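Side-chain contact in LPS-assembly lipoprotein (Caulobacter crescentus, PDB 4KWY), which probably acts as an outer-membrane lipoprotein of the LptE family that takes part in assembling lipopolysaccharide at the cell surface: residues S8-S11 and S12-T15. Residues are numbered along the deposited sequence; the frame is centred on the assembly and turned at random.
Sequences SGLS and SIET
Ser-12 and Ile-13 turn back on the carbonyls of Gly-9 and Leu-10 where a short helix gives way to a strand. Two backbone bonds make the bend. Ser-12 N donates to Gly-9 O at 3.1 Å. Ile-13 N donates to Leu-10 O, also at 3.1 Å, and this bond is the straighter of the two. It closes a type I beta turn from Leu-10 to Ile-13.

A side-chain contact adds to the first bond: Ser-12 OG sits 2.5 Å from Gly-9 O, too short to be taken at face value. With chi1 at 75°, OG lies between the backbone N and the carbonyl carbon of its own residue, folding the hydroxyl back over the bend. Gly-9 O therefore appears to receive the hydroxyl of Ser-12 as well as its amide.

The apolar part is looser. Ile-13 brings CB up to the oxygen end of the Leu-10 carbonyl, 3.4 Å from O, and carries CD1 alongside the leucine, 4.3 Å from Leu-10 CD2. CG1 lies beside the backbone N and anti to the carbonyl carbon (chi1 -59°), which points the longer branch back at the helix; CG2, anti to N, leads away from it. Cut back to alanine, Ile-13 would lose the branch that meets Leu-10 CD2, which would probably open a gap between the turn and helix 104-135.

Ser-11, at the bend, turns its hydroxyl back to Glu-7 O and gives its carbonyl to His-36 ND1. The turn links helix 5-10 to strand 13-17, which lies parallel to strand 44-50. Leu-10 and Ile-13 both pack against helix 104-135; Leu-10 also meets Leu-34 of helix 21-34, and Ile-13 rests on Tyr-44 and Leu-46 of the adjoining strand.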
loop_
_atom_site.group_PDB
_atom_site.type_symbol
_atom_site.label_atom_id
_atom_site.label_comp_id
_atom_site.label_asym_id
_atom_site.label_seq_id
_atom_site.Cartn_x
_atom_site.Cartn_y
_atom_site.Cartn_z
ATOM N N SER A 8 2.504 -9.155 16.691
ATOM C CA SER A 8 2.642 -8.106 17.716
ATOM C C SER A 8 3.612 -7.016 17.213
ATOM O O SER A 8 3.446 -5.836 17.538
ATOM C CB SER A 8 3.145 -8.712 19.027
ATOM O OG SER A 8 3.618 -7.745 19.951
ATOM N N GLY A 9 4.614 -7.443 16.443
ATOM C CA GLY A 9 5.614 -6.584 15.831
ATOM C C GLY A 9 5.033 -5.819 14.660
ATOM O O GLY A 9 5.306 -4.627 14.498
ATOM N N LEU A 10 4.211 -6.498 13.842
ATOM C CA LEU A 10 3.575 -5.886 12.678
ATOM C C LEU A 10 2.610 -4.785 13.106
ATOM O O LEU A 10 2.603 -3.714 12.496
ATOM C CB LEU A 10 2.842 -6.922 11.802
ATOM C CG LEU A 10 3.698 -7.830 10.927
ATOM C CD1 LEU A 10 2.911 -9.038 10.497
ATOM C CD2 LEU A 10 4.268 -7.092 9.725
ATOM N N SER A 11 1.840 -5.018 14.185
ATOM C CA SER A 11 0.893 -4.022 14.666
ATOM C C SER A 11 1.615 -2.878 15.390
ATOM O O SER A 11 0.971 -1.864 15.663
ATOM C CB SER A 11 -0.192 -4.655 15.536
ATOM O OG SER A 11 0.328 -5.389 16.632
ATOM N N SER A 12 2.957 -3.002 15.641
ATOM C CA SER A 12 3.760 -1.918 16.243
ATOM C C SER A 12 4.241 -0.927 15.155
ATOM O O SER A 12 4.801 0.118 15.483
ATOM C CB SER A 12 4.945 -2.470 17.036
ATOM O OG SER A 12 5.983 -2.945 16.193
ATOM N N ILE A 13 3.999 -1.248 13.862
ATOM C CA ILE A 13 4.394 -0.417 12.717
ATOM C C ILE A 13 3.305 0.635 12.409
ATOM O O ILE A 13 2.167 0.303 12.051
ATOM C CB ILE A 13 4.743 -1.255 11.457
ATOM C CG1 ILE A 13 5.896 -2.246 11.713
ATOM C CG2 ILE A 13 5.068 -0.352 10.288
ATOM C CD1 ILE A 13 6.100 -3.325 10.591
ATOM N N GLU A 14 3.691 1.904 12.502
ATOM C CA GLU A 14 2.812 3.013 12.175
ATOM C C GLU A 14 3.128 3.494 10.773
ATOM O O GLU A 14 4.255 3.904 10.485
ATOM C CB GLU A 14 2.985 4.130 13.184
ATOM C CG GLU A 14 1.880 5.157 13.150
ATOM C CD GLU A 14 2.095 6.193 14.227
ATOM O OE1 GLU A 14 1.770 5.912 15.405
ATOM O OE2 GLU A 14 2.659 7.261 13.901
ATOM N N THR A 15 2.129 3.437 9.908
ATOM C CA THR A 15 2.243 3.779 8.493
ATOM C C THR A 15 1.978 5.261 8.310
ATOM O O THR A 15 0.995 5.797 8.821
ATOM C CB THR A 15 1.341 2.865 7.672
ATOM O OG1 THR A 15 1.554 1.539 8.147
ATOM C CG2 THR A 15 1.654 2.903 6.180
#